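Local coordinates for PKS (Streptomyces sp. CNQ431, PDB 5YDA), which forms the acyltransferase domain of the splenocin polyketide synthase SpnD, a broadly selective domain that probably passes acyl extender units to the carrier protein, at residues F114-G119 with Y204-L209; L175-Y180 with E217-V222; A210-I215 with I323-N328; H312-T317 with T340-W345; G331-D336 with E364-V369. All coordinates share one frame; numbering follows the deposited sequence.

Contact 1: residues F114-G119 with Y204-L209; sequences FLLPGG and YTAACL
Leu116 meets Thr205, Ala206 and Leu209 through aliphatic carbons alone, and no flat group offers a face or an edge across this pair. The setting is the alpha/beta core of the acyltransferase: strand 112-116 runs inside the mixed sheet beside strand 195-198, and helix 201-210, which leads out of a probable GxSxG nucleophile elbow, covers it. The short axes come within 8.8 Å at 140°. Leu116 carries nearly everything. Its CG sits beside the backbone N (chi1 -69°), and chi2 (-50°) then directs the methyls to two residues about one turn apart: CD2 goes to Ala206 CB at 4.1 Å, while CD1 goes to Leu209 CD2 at 4.3 Å. The branch point itself, Leu116 CG, lies 4.0 Å from Thr205 CB. These separations describe ordinary van der Waals packing between buried groups. Thr205 thus has two roles divided between its branches: CG2 touches Leu116 CD1 at 4.1 Å, and OG1 is hydrogen-bonded to Glu179 OE1 of helix 169-188.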
# COMPACT_ATOMS: atom_id res chain seq x y z
N PHE A 114 -7.74 -1.82 0.94
CA PHE A 114 -6.29 -1.81 0.97
C PHE A 114 -5.77 -1.66 -0.45
O PHE A 114 -6.22 -2.38 -1.36
CB PHE A 114 -5.72 -3.10 1.58
CG PHE A 114 -5.83 -3.19 3.07
CD1 PHE A 114 -6.37 -2.15 3.82
CD2 PHE A 114 -5.39 -4.33 3.74
CE1 PHE A 114 -6.47 -2.25 5.20
CE2 PHE A 114 -5.48 -4.42 5.11
CZ PHE A 114 -6.02 -3.38 5.84
N LEU A 115 -4.81 -0.75 -0.65
CA LEU A 115 -4.15 -0.55 -1.94
C LEU A 115 -2.70 -1.02 -1.82
O LEU A 115 -1.95 -0.52 -0.98
CB LEU A 115 -4.21 0.92 -2.36
CG LEU A 115 -5.51 1.48 -3.00
CD1 LEU A 115 -6.77 1.10 -2.22
CD2 LEU A 115 -5.44 3.01 -3.15
N LEU A 116 -2.31 -1.96 -2.68
CA LEU A 116 -1.02 -2.65 -2.57
C LEU A 116 -0.10 -2.27 -3.72
O LEU A 116 -0.35 -2.69 -4.86
CB LEU A 116 -1.24 -4.17 -2.56
CG LEU A 116 -1.90 -4.93 -1.40
CD1 LEU A 116 -1.30 -4.59 -0.01
CD2 LEU A 116 -3.39 -4.82 -1.42
N PRO A 117 0.98 -1.52 -3.48
CA PRO A 117 1.81 -1.04 -4.60
C PRO A 117 2.61 -2.15 -5.26
O PRO A 117 2.80 -3.24 -4.72
CB PRO A 117 2.73 0.01 -3.96
CG PRO A 117 2.49 -0.06 -2.50
CD PRO A 117 1.18 -0.73 -2.26
N GLY A 118 3.12 -1.83 -6.44
CA GLY A 118 3.81 -2.84 -7.23
C GLY A 118 5.04 -2.02 -6.91
O GLY A 118 4.95 -1.00 -6.22
N GLY A 119 6.21 -2.41 -7.39
CA GLY A 119 7.35 -1.64 -6.90
C GLY A 119 7.75 -0.26 -7.37
O GLY A 119 7.08 0.34 -8.22
N TYR A 204 -0.63 -9.96 -6.31
CA TYR A 204 -0.29 -11.17 -5.57
C TYR A 204 -0.49 -10.96 -4.08
O TYR A 204 -1.08 -11.82 -3.40
CB TYR A 204 1.14 -11.60 -5.87
CG TYR A 204 1.24 -12.25 -7.23
CD1 TYR A 204 1.16 -13.64 -7.36
CD2 TYR A 204 1.31 -11.48 -8.38
CE1 TYR A 204 1.22 -14.24 -8.61
CE2 TYR A 204 1.37 -12.07 -9.64
CZ TYR A 204 1.32 -13.46 -9.74
OH TYR A 204 1.37 -14.08 -10.98
N THR A 205 -0.04 -9.82 -3.56
CA THR A 205 -0.26 -9.56 -2.14
C THR A 205 -1.74 -9.53 -1.84
O THR A 205 -2.19 -10.06 -0.81
CB THR A 205 0.39 -8.23 -1.71
OG1 THR A 205 1.65 -8.07 -2.37
CG2 THR A 205 0.60 -8.21 -0.19
N ALA A 206 -2.52 -8.89 -2.72
CA ALA A 206 -3.97 -8.84 -2.56
C ALA A 206 -4.56 -10.23 -2.58
O ALA A 206 -5.45 -10.55 -1.78
CB ALA A 206 -4.59 -7.97 -3.67
N ALA A 207 -4.07 -11.09 -3.48
CA ALA A 207 -4.60 -12.44 -3.57
C ALA A 207 -4.31 -13.23 -2.30
O ALA A 207 -5.16 -13.99 -1.83
CB ALA A 207 -4.05 -13.15 -4.81
N CYS A 208 -3.12 -13.04 -1.71
CA CYS A 208 -2.83 -13.71 -0.44
C CYS A 208 -3.72 -13.19 0.67
O CYS A 208 -4.23 -13.97 1.48
CB CYS A 208 -1.36 -13.53 -0.05
SG CYS A 208 -0.24 -14.37 -1.13
N LEU A 209 -3.92 -11.87 0.72
CA LEU A 209 -4.76 -11.31 1.77
C LEU A 209 -6.21 -11.75 1.61
O LEU A 209 -6.91 -11.90 2.60
CB LEU A 209 -4.67 -9.79 1.76
CG LEU A 209 -3.70 -9.00 2.64
CD1 LEU A 209 -2.94 -9.87 3.63
CD2 LEU A 209 -2.75 -8.18 1.76

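Contact 2: residues L175-Y180 with E217-V222; sequences LFVTEY and EALPVV
Phe176 and Leu219 make the closest approach between two nearly antiparallel helices, 169-188 and 215-231, of the acyltransferase core. The short axes come no closer than 11.6 Å, at 151°, so the gap is spanned by side chains, chiefly Phe176 and Leu219, rather than by close backbones. Phe176 does this by extending: its CG is anti to the backbone N (chi1 177°), which carries the ring out from its own helix toward the other. Two different surfaces of that ring are then used. At the edge, in the ring plane, Leu219 CD2 stands 3.6 Å from Phe176 CE2 and almost as near to CD2 of the ring. Over one face, Val222 CG2 lies 4.2 Å above the plane, displaced toward the rim on the CE1 side. Leu219 does not start out aimed at its partner. Its CG lies beside the backbone N (chi1 -76°), and the chain extends from there to bring the CD2 methyl across. The same methyl also touches Val177, whose side chain crosses that of Leu219 at about a right angle. Pro220 interrupts the backbone bonding of its helix, producing a kink next to Leu219. Helix 201-210 adds Thr205 against Phe176 and Cys208 against Ala218. On the Val177 side, the methyl doing the touching is CG2, 3.8 Å from Leu219 CD2.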
# COMPACT_ATOMS: atom_id res chain seq x y z
N LEU A 175 9.74 -6.02 -0.73
CA LEU A 175 8.53 -5.21 -0.82
C LEU A 175 7.29 -6.07 -0.62
O LEU A 175 6.37 -5.69 0.11
CB LEU A 175 8.46 -4.47 -2.16
CG LEU A 175 7.17 -3.67 -2.37
CD1 LEU A 175 7.09 -2.48 -1.41
CD2 LEU A 175 7.08 -3.18 -3.80
N PHE A 176 7.27 -7.25 -1.26
CA PHE A 176 6.11 -8.13 -1.13
C PHE A 176 5.85 -8.49 0.33
O PHE A 176 4.71 -8.39 0.80
CB PHE A 176 6.33 -9.39 -1.97
CG PHE A 176 5.23 -10.40 -1.85
CD1 PHE A 176 4.02 -10.20 -2.50
CD2 PHE A 176 5.40 -11.55 -1.09
CE1 PHE A 176 2.99 -11.13 -2.39
CE2 PHE A 176 4.39 -12.48 -0.98
CZ PHE A 176 3.18 -12.27 -1.63
N VAL A 177 6.90 -8.84 1.07
CA VAL A 177 6.73 -9.27 2.46
C VAL A 177 6.38 -8.08 3.34
O VAL A 177 5.57 -8.21 4.27
CB VAL A 177 8.00 -10.01 2.94
CG1 VAL A 177 7.97 -10.22 4.46
CG2 VAL A 177 8.11 -11.33 2.20
N THR A 178 6.95 -6.91 3.05
CA THR A 178 6.57 -5.71 3.81
C THR A 178 5.08 -5.43 3.69
O THR A 178 4.40 -5.16 4.68
CB THR A 178 7.39 -4.49 3.35
OG1 THR A 178 8.79 -4.72 3.57
CG2 THR A 178 6.94 -3.24 4.11
N GLU A 179 4.56 -5.47 2.46
CA GLU A 179 3.12 -5.28 2.26
C GLU A 179 2.33 -6.30 3.06
O GLU A 179 1.37 -5.96 3.77
CB GLU A 179 2.81 -5.43 0.78
CG GLU A 179 3.37 -4.27 -0.01
CD GLU A 179 3.04 -4.33 -1.52
OE1 GLU A 179 2.43 -5.30 -1.99
OE2 GLU A 179 3.37 -3.37 -2.23
N TYR A 180 2.71 -7.58 2.95
CA TYR A 180 1.95 -8.62 3.60
C TYR A 180 1.99 -8.44 5.11
O TYR A 180 0.94 -8.46 5.78
CB TYR A 180 2.47 -9.99 3.18
CG TYR A 180 1.61 -11.10 3.72
CD1 TYR A 180 0.32 -11.31 3.23
CD2 TYR A 180 2.06 -11.93 4.75
CE1 TYR A 180 -0.49 -12.31 3.75
CE2 TYR A 180 1.27 -12.93 5.27
CZ TYR A 180 -0.01 -13.12 4.77
OH TYR A 180 -0.81 -14.10 5.28
N GLU A 217 2.80 -20.71 -0.15
CA GLU A 217 2.94 -21.18 -1.53
C GLU A 217 3.24 -20.03 -2.48
O GLU A 217 3.97 -20.23 -3.46
CB GLU A 217 1.68 -21.90 -2.00
CG GLU A 217 1.26 -23.10 -1.16
CD GLU A 217 0.05 -23.82 -1.77
OE1 GLU A 217 -0.05 -25.06 -1.60
OE2 GLU A 217 -0.79 -23.15 -2.42
N ALA A 218 2.69 -18.83 -2.22
CA ALA A 218 2.88 -17.70 -3.13
C ALA A 218 4.33 -17.20 -3.11
O ALA A 218 4.89 -16.89 -4.17
CB ALA A 218 1.93 -16.56 -2.77
N LEU A 219 4.96 -17.17 -1.93
CA LEU A 219 6.31 -16.61 -1.79
C LEU A 219 7.30 -17.11 -2.85
O LEU A 219 7.87 -16.28 -3.56
CB LEU A 219 6.81 -16.87 -0.37
CG LEU A 219 6.23 -15.98 0.74
CD1 LEU A 219 6.56 -16.58 2.10
CD2 LEU A 219 6.79 -14.56 0.64
N PRO A 220 7.53 -18.42 -3.02
CA PRO A 220 8.50 -18.82 -4.06
C PRO A 220 8.01 -18.52 -5.47
O PRO A 220 8.84 -18.27 -6.35
CB PRO A 220 8.69 -20.33 -3.82
CG PRO A 220 7.48 -20.77 -3.07
CD PRO A 220 6.94 -19.58 -2.32
N VAL A 221 6.70 -18.51 -5.72
CA VAL A 221 6.20 -18.26 -7.07
C VAL A 221 6.41 -16.80 -7.46
O VAL A 221 6.87 -16.50 -8.56
CB VAL A 221 4.71 -18.65 -7.17
CG1 VAL A 221 4.13 -18.18 -8.50
CG2 VAL A 221 4.55 -20.17 -7.02
N VAL A 222 6.05 -15.88 -6.56
CA VAL A 222 6.36 -14.47 -6.78
C VAL A 222 7.85 -14.27 -7.02
O VAL A 222 8.25 -13.51 -7.90
CB VAL A 222 5.85 -13.63 -5.58
CG1 VAL A 222 6.33 -12.18 -5.70
CG2 VAL A 222 4.33 -13.71 -5.50

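Contact 3: residues A210-I215 with I323-N328; sequences AGVMEI and IPYVTN
Ala210 and Ile323 bring their backbones to a CA separation of 4.7 Å, joined by a weak hydrogen bond from Ile323 N to Ala210 O (3.5 Å, 151° at the hydrogen). A Schellman motif ends helix 201-210 here, with Gly211 at a phi of 89°, and the contact ties that helix end to the approach of strand 325-327, which runs parallel to strand 195-198 in the acyltransferase sheet. Ala210 CB lies against the peptide, 3.4 Å from Ile323 O, and its side chain faces that of Ile323 at a CB to CB distance of 4.4 Å. Tyr325 holds its CG between the backbone N and the carbonyl carbon (chi1 79°), which turns the ring toward the helix end. Leu196 of the neighbouring strand touches Ala210, Ile323 and Tyr325 alike. Farther along, Asn328 OD1 is hydrogen-bonded to Ser200 N of the probable nucleophile elbow. Val212 crosses the tyrosine side chain at about a right angle and touches it through one methyl, with CG2 lying 3.8 Å from Tyr325 CE2.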
# COMPACT_ATOMS: atom_id res chain seq x y z
N ALA A 210 -6.67 -11.93 0.36
CA ALA A 210 -8.04 -12.31 0.08
C ALA A 210 -8.31 -13.80 0.25
O ALA A 210 -9.46 -14.21 0.14
CB ALA A 210 -8.43 -11.91 -1.36
N GLY A 211 -7.28 -14.61 0.50
CA GLY A 211 -7.44 -16.04 0.60
C GLY A 211 -7.30 -16.78 -0.71
O GLY A 211 -7.33 -18.02 -0.70
N VAL A 212 -7.16 -16.07 -1.83
CA VAL A 212 -7.00 -16.73 -3.12
C VAL A 212 -5.77 -17.62 -3.13
O VAL A 212 -5.80 -18.73 -3.67
CB VAL A 212 -6.94 -15.67 -4.23
CG1 VAL A 212 -6.64 -16.32 -5.57
CG2 VAL A 212 -8.24 -14.91 -4.27
N MET A 213 -4.68 -17.15 -2.54
CA MET A 213 -3.43 -17.89 -2.46
C MET A 213 -3.04 -18.04 -1.00
O MET A 213 -3.41 -17.23 -0.15
CB MET A 213 -2.28 -17.18 -3.19
CG MET A 213 -2.39 -17.12 -4.68
SD MET A 213 -1.16 -15.96 -5.35
CE MET A 213 -1.84 -15.83 -6.99
N GLU A 214 -2.25 -19.07 -0.72
CA GLU A 214 -1.63 -19.23 0.58
C GLU A 214 -0.26 -18.56 0.54
O GLU A 214 0.51 -18.77 -0.40
CB GLU A 214 -1.49 -20.71 0.95
CG GLU A 214 -2.81 -21.46 0.92
CD GLU A 214 -2.66 -22.97 1.14
OE1 GLU A 214 -1.56 -23.42 1.52
OE2 GLU A 214 -3.65 -23.70 0.92
N ILE A 215 0.03 -17.75 1.57
CA ILE A 215 1.25 -16.95 1.55
C ILE A 215 2.48 -17.85 1.37
O ILE A 215 3.37 -17.55 0.57
CB ILE A 215 1.35 -16.07 2.82
CG1 ILE A 215 2.63 -15.24 2.81
CG2 ILE A 215 1.29 -16.90 4.11
CD1 ILE A 215 2.75 -14.30 1.63
N ILE A 323 -12.19 -12.12 0.58
CA ILE A 323 -12.39 -10.68 0.54
C ILE A 323 -12.41 -10.28 -0.92
O ILE A 323 -11.56 -10.72 -1.70
CB ILE A 323 -11.28 -9.91 1.29
CG1 ILE A 323 -11.16 -10.39 2.73
CG2 ILE A 323 -11.55 -8.41 1.28
CD1 ILE A 323 -9.91 -9.88 3.40
N PRO A 324 -13.38 -9.49 -1.38
CA PRO A 324 -13.43 -9.12 -2.80
C PRO A 324 -12.20 -8.31 -3.20
O PRO A 324 -11.68 -7.50 -2.43
CB PRO A 324 -14.71 -8.29 -2.92
CG PRO A 324 -15.50 -8.60 -1.68
CD PRO A 324 -14.50 -8.92 -0.61
N TYR A 325 -11.75 -8.52 -4.43
CA TYR A 325 -10.64 -7.74 -4.94
C TYR A 325 -10.82 -7.51 -6.43
O TYR A 325 -11.39 -8.36 -7.13
CB TYR A 325 -9.31 -8.43 -4.64
CG TYR A 325 -8.95 -9.55 -5.58
CD1 TYR A 325 -8.04 -9.35 -6.60
CD2 TYR A 325 -9.53 -10.82 -5.46
CE1 TYR A 325 -7.68 -10.37 -7.45
CE2 TYR A 325 -9.18 -11.85 -6.32
CZ TYR A 325 -8.26 -11.62 -7.32
OH TYR A 325 -7.90 -12.62 -8.20
N VAL A 326 -10.36 -6.36 -6.92
CA VAL A 326 -10.43 -6.09 -8.36
C VAL A 326 -9.07 -6.43 -8.96
O VAL A 326 -8.03 -6.16 -8.34
CB VAL A 326 -10.87 -4.64 -8.66
CG1 VAL A 326 -11.32 -3.92 -7.42
CG2 VAL A 326 -9.82 -3.89 -9.45
N THR A 327 -9.08 -7.06 -10.14
CA THR A 327 -7.85 -7.45 -10.80
C THR A 327 -7.45 -6.41 -11.84
O THR A 327 -8.29 -5.74 -12.42
CB THR A 327 -7.95 -8.83 -11.49
OG1 THR A 327 -9.23 -8.94 -12.14
N ASN A 328 -6.14 -6.33 -12.08
CA ASN A 328 -5.63 -5.45 -13.11
C ASN A 328 -6.03 -5.92 -14.51
O ASN A 328 -5.94 -5.13 -15.46
CB ASN A 328 -4.09 -5.36 -13.02
CG ASN A 328 -3.58 -4.98 -11.64
OD1 ASN A 328 -2.48 -5.40 -11.26
ND2 ASN A 328 -4.36 -4.19 -10.87

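Contact 4: residues H312-T317 with T340-W345; sequences HLRTLT and TDVGHW
Just before Leu313, which packs on Val342 and Trp345, the carbonyl His312 O is gripped twice by Thr315. The hydroxyl OG1 donates to His312 O at 2.8 Å, lying in the carbonyl plane, and Thr315 N reaches the same oxygen at 3.0 Å. This pair of bonds to one oxygen accompanies a type I turn from Leu313 to Leu316 near the end of helix 306-313. No hydrogen bond crosses the contact; aliphatic groups do most of the touching. Leu313 CD1 meets the root of the tryptophan side chain, 3.7 Å from Trp345 CB, the two crossing at about a right angle. Val342 packs on the first two residues of the turn: CG1, anti to the backbone N (chi1 161°), faces Leu313 CB at 4.0 Å, whereas CG2 approaches Leu313 O and Arg314 CG. The indole leads away, its NE1 bonded to Ala339 O. The C-terminal region of one helix thus packs against the start of helix 342-350, N-capped by Asp341 through weak bonds from Gly343 N and His344 N.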
# COMPACT_ATOMS: atom_id res chain seq x y z
N HIS A 312 4.95 -22.63 -12.64
CA HIS A 312 4.98 -22.20 -11.25
C HIS A 312 3.59 -21.87 -10.74
O HIS A 312 3.25 -22.18 -9.59
CB HIS A 312 5.90 -20.99 -11.09
CG HIS A 312 7.34 -21.33 -11.27
ND1 HIS A 312 7.99 -21.18 -12.47
CD2 HIS A 312 8.24 -21.86 -10.42
CE1 HIS A 312 9.24 -21.59 -12.35
NE2 HIS A 312 9.41 -22.02 -11.11
N LEU A 313 2.76 -21.22 -11.57
CA LEU A 313 1.41 -20.91 -11.11
C LEU A 313 0.63 -22.19 -10.81
O LEU A 313 -0.26 -22.19 -9.95
CB LEU A 313 0.68 -20.05 -12.14
CG LEU A 313 1.17 -18.59 -12.21
CD1 LEU A 313 0.58 -17.93 -13.45
CD2 LEU A 313 0.79 -17.81 -10.93
N ARG A 314 0.94 -23.28 -11.51
CA ARG A 314 0.29 -24.56 -11.25
C ARG A 314 0.65 -25.16 -9.89
O ARG A 314 -0.06 -26.05 -9.43
CB ARG A 314 0.63 -25.55 -12.38
CG ARG A 314 -0.24 -25.34 -13.63
CD ARG A 314 -0.09 -26.45 -14.66
NE ARG A 314 1.19 -26.40 -15.36
CZ ARG A 314 1.42 -25.71 -16.47
NH1 ARG A 314 2.63 -25.73 -17.03
NH2 ARG A 314 0.46 -24.97 -17.03
N THR A 315 1.70 -24.70 -9.22
CA THR A 315 1.99 -25.21 -7.89
C THR A 315 1.09 -24.64 -6.80
O THR A 315 1.17 -25.10 -5.66
CB THR A 315 3.46 -24.94 -7.50
OG1 THR A 315 3.62 -23.55 -7.19
CG2 THR A 315 4.39 -25.31 -8.63
N LEU A 316 0.23 -23.68 -7.11
CA LEU A 316 -0.56 -22.99 -6.09
C LEU A 316 -1.94 -23.61 -5.92
O LEU A 316 -2.60 -23.98 -6.89
CB LEU A 316 -0.75 -21.51 -6.46
CG LEU A 316 0.47 -20.66 -6.79
CD1 LEU A 316 -0.01 -19.31 -7.32
CD2 LEU A 316 1.32 -20.49 -5.54
N THR A 317 -2.40 -23.65 -4.67
CA THR A 317 -3.79 -24.00 -4.36
C THR A 317 -4.64 -22.73 -4.40
O THR A 317 -4.72 -21.98 -3.42
CB THR A 317 -3.87 -24.68 -3.00
OG1 THR A 317 -3.09 -25.88 -3.02
CG2 THR A 317 -5.32 -25.02 -2.66
N THR A 340 -9.31 -18.42 -9.59
CA THR A 340 -8.87 -19.80 -9.47
C THR A 340 -8.34 -20.37 -10.77
O THR A 340 -8.11 -21.58 -10.86
CB THR A 340 -10.01 -20.68 -8.95
OG1 THR A 340 -11.14 -20.55 -9.82
CG2 THR A 340 -10.39 -20.26 -7.54
N ASP A 341 -8.13 -19.53 -11.78
CA ASP A 341 -7.73 -19.97 -13.11
C ASP A 341 -6.29 -19.57 -13.39
O ASP A 341 -5.97 -18.37 -13.41
CB ASP A 341 -8.65 -19.37 -14.18
CG ASP A 341 -8.22 -19.72 -15.58
OD1 ASP A 341 -8.56 -18.99 -16.53
OD2 ASP A 341 -7.53 -20.74 -15.75
N VAL A 342 -5.43 -20.56 -13.63
CA VAL A 342 -4.02 -20.30 -13.93
C VAL A 342 -3.87 -19.40 -15.15
O VAL A 342 -3.00 -18.52 -15.18
CB VAL A 342 -3.24 -21.63 -14.11
CG1 VAL A 342 -1.93 -21.39 -14.86
CG2 VAL A 342 -2.94 -22.28 -12.77
N GLY A 343 -4.70 -19.63 -16.18
CA GLY A 343 -4.60 -18.83 -17.39
C GLY A 343 -4.90 -17.36 -17.14
O GLY A 343 -4.28 -16.48 -17.76
N HIS A 344 -5.83 -17.06 -16.23
CA HIS A 344 -6.08 -15.68 -15.84
C HIS A 344 -4.83 -15.06 -15.23
O HIS A 344 -4.41 -13.96 -15.62
CB HIS A 344 -7.26 -15.62 -14.87
CG HIS A 344 -7.40 -14.32 -14.15
ND1 HIS A 344 -7.95 -13.20 -14.74
CD2 HIS A 344 -7.08 -13.95 -12.88
CE1 HIS A 344 -7.96 -12.20 -13.87
NE2 HIS A 344 -7.44 -12.64 -12.73
N TRP A 345 -4.18 -15.78 -14.32
CA TRP A 345 -2.97 -15.25 -13.70
C TRP A 345 -1.85 -15.09 -14.72
O TRP A 345 -1.05 -14.16 -14.61
CB TRP A 345 -2.54 -16.13 -12.53
CG TRP A 345 -3.41 -15.89 -11.33
CD1 TRP A 345 -4.48 -16.62 -10.93
CD2 TRP A 345 -3.30 -14.79 -10.41
NE1 TRP A 345 -5.04 -16.07 -9.80
CE2 TRP A 345 -4.33 -14.94 -9.46
CE3 TRP A 345 -2.42 -13.72 -10.28
CZ2 TRP A 345 -4.51 -14.06 -8.41
CZ3 TRP A 345 -2.60 -12.84 -9.24
CH2 TRP A 345 -3.64 -13.01 -8.32

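Contact 5: residues G331-D336 with E364-V369; sequences GDWATD and ERERPV
The guanidinium of Arg365 lies flat on the indole of Trp333, with the two planes only 4° apart and the centres separated by 3.5 Å. This is a stacked cation-pi pair by direct measure: Arg365 CZ stands 3.5 Å from the centroid of the six-membered ring and 16° off its normal. The overlap spans the bicycle. Arg365 NH1 sits 3.4 Å from Trp333 CD2 at the ring fusion, while NH2 extends over the benzo part, 3.6 Å from Trp333 CH2. A bend at chi3 (72°) turns the end of the arginine chain so that it can lie against the indole face. Glu366 then takes the edge of the guanidinium. Its OE1 lies in the guanidinium plane, 3.3 Å from Arg365 NE in a salt bridge, with a weak bond from NH2 as well; NE meets OE1 from above the carboxylate plane. The face contact and the edge bonds together would restrict rotation of the guanidinium. Glu366 CG also comes near Trp333 CH2. In the fold, this surface contact joins the outermost strand 332-333 to the end of helix 355-366, with Trp333 also resting on Leu362 of that helix and Val326 of the adjacent strand 325-327.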
# COMPACT_ATOMS: atom_id res chain seq x y z
N GLY A 331 -9.73 -4.46 -14.79
CA GLY A 331 -10.06 -3.27 -14.04
C GLY A 331 -11.39 -3.38 -13.33
O GLY A 331 -12.07 -2.36 -13.14
N ASP A 332 -11.76 -4.59 -12.93
CA ASP A 332 -13.07 -4.87 -12.34
C ASP A 332 -12.90 -5.94 -11.27
O ASP A 332 -11.83 -6.54 -11.12
CB ASP A 332 -14.05 -5.34 -13.43
CG ASP A 332 -15.51 -5.07 -13.08
OD1 ASP A 332 -15.82 -4.58 -11.96
OD2 ASP A 332 -16.36 -5.37 -13.95
N TRP A 333 -13.96 -6.17 -10.51
CA TRP A 333 -13.95 -7.22 -9.49
C TRP A 333 -13.59 -8.58 -10.09
O TRP A 333 -14.09 -8.97 -11.15
CB TRP A 333 -15.31 -7.29 -8.81
CG TRP A 333 -15.66 -5.99 -8.15
CD1 TRP A 333 -16.48 -5.01 -8.64
CD2 TRP A 333 -15.15 -5.51 -6.90
NE1 TRP A 333 -16.52 -3.95 -7.76
CE2 TRP A 333 -15.72 -4.23 -6.68
CE3 TRP A 333 -14.27 -6.03 -5.94
CZ2 TRP A 333 -15.43 -3.47 -5.54
CZ3 TRP A 333 -14.00 -5.27 -4.80
CH2 TRP A 333 -14.58 -4.01 -4.61
N ALA A 334 -12.68 -9.28 -9.43
CA ALA A 334 -12.28 -10.60 -9.92
C ALA A 334 -13.38 -11.61 -9.62
O ALA A 334 -13.92 -11.64 -8.50
CB ALA A 334 -10.97 -11.05 -9.27
N THR A 335 -13.73 -12.41 -10.62
CA THR A 335 -14.68 -13.49 -10.41
C THR A 335 -13.99 -14.69 -9.77
O THR A 335 -12.76 -14.86 -9.85
CB THR A 335 -15.33 -13.92 -11.73
OG1 THR A 335 -14.32 -14.48 -12.59
CG2 THR A 335 -15.97 -12.74 -12.44
N ASP A 336 -14.80 -15.55 -9.12
CA ASP A 336 -14.28 -16.81 -8.60
C ASP A 336 -13.59 -17.61 -9.69
O ASP A 336 -12.53 -18.20 -9.45
CB ASP A 336 -15.41 -17.64 -7.99
CG ASP A 336 -15.96 -17.04 -6.72
OD1 ASP A 336 -15.36 -16.07 -6.19
OD2 ASP A 336 -16.99 -17.54 -6.24
N GLU A 364 -16.86 2.86 -6.90
CA GLU A 364 -18.26 2.98 -7.25
C GLU A 364 -19.12 2.01 -6.44
O GLU A 364 -20.28 2.32 -6.16
CB GLU A 364 -18.43 2.74 -8.75
CG GLU A 364 -19.66 3.40 -9.33
CD GLU A 364 -20.78 2.41 -9.57
OE1 GLU A 364 -20.49 1.35 -10.17
OE2 GLU A 364 -21.93 2.69 -9.17
N ARG A 365 -18.58 0.86 -6.05
CA ARG A 365 -19.38 -0.04 -5.22
C ARG A 365 -19.35 0.38 -3.76
O ARG A 365 -20.41 0.47 -3.12
CB ARG A 365 -18.89 -1.48 -5.36
CG ARG A 365 -20.03 -2.48 -5.23
CD ARG A 365 -19.59 -3.88 -5.57
NE ARG A 365 -18.73 -4.45 -4.54
CZ ARG A 365 -18.12 -5.63 -4.67
NH1 ARG A 365 -18.28 -6.34 -5.78
NH2 ARG A 365 -17.35 -6.09 -3.69
N GLU A 366 -18.17 0.65 -3.21
CA GLU A 366 -18.01 0.81 -1.77
C GLU A 366 -17.86 2.26 -1.31
O GLU A 366 -18.18 2.56 -0.15
CB GLU A 366 -16.80 0.01 -1.27
CG GLU A 366 -16.67 -1.42 -1.82
CD GLU A 366 -17.62 -2.40 -1.15
OE1 GLU A 366 -17.65 -3.59 -1.55
OE2 GLU A 366 -18.34 -2.00 -0.20
N ARG A 367 -17.36 3.16 -2.16
CA ARG A 367 -16.86 4.46 -1.73
C ARG A 367 -16.03 4.34 -0.45
O ARG A 367 -16.23 5.10 0.50
CB ARG A 367 -18.01 5.45 -1.57
CG ARG A 367 -18.50 5.95 -2.94
CD ARG A 367 -19.70 6.88 -2.87
NE ARG A 367 -19.56 7.87 -1.81
CZ ARG A 367 -19.12 9.12 -2.00
NH1 ARG A 367 -18.78 9.54 -3.21
NH2 ARG A 367 -19.04 9.94 -0.96
N PRO A 368 -15.06 3.43 -0.41
CA PRO A 368 -14.37 3.14 0.85
C PRO A 368 -13.24 4.11 1.13
O PRO A 368 -12.75 4.82 0.25
CB PRO A 368 -13.84 1.73 0.63
CG PRO A 368 -13.49 1.73 -0.84
CD PRO A 368 -14.46 2.68 -1.53
N VAL A 369 -12.85 4.16 2.41
CA VAL A 369 -11.55 4.72 2.78
C VAL A 369 -10.46 3.95 2.04
O VAL A 369 -10.46 2.71 2.01
CB VAL A 369 -11.36 4.65 4.31
CG1 VAL A 369 -10.01 5.25 4.71
CG2 VAL A 369 -12.51 5.36 5.05

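Contacts 1 and 2 are buried and wholly apolar across their interfaces, and a polar link between helices 201-210 and 169-188 joins them. Contact 3 is also buried but adds a weak backbone bond; it takes up the chain where helix 201-210 of contact 1 ends. Contact 4, its centre about 24 Å from the centre of the chain, is only partly buried, and Trp345 links it to Met213 and Tyr325 of contact 3. Contact 5 lies at the surface and differs in chemistry, relying on a charged stack. Contacts 1, 3 and 5 share the same mixed sheet, strands 325-327 and 332-333 being neighbours, whereas contacts 2 and 4 bring helices together.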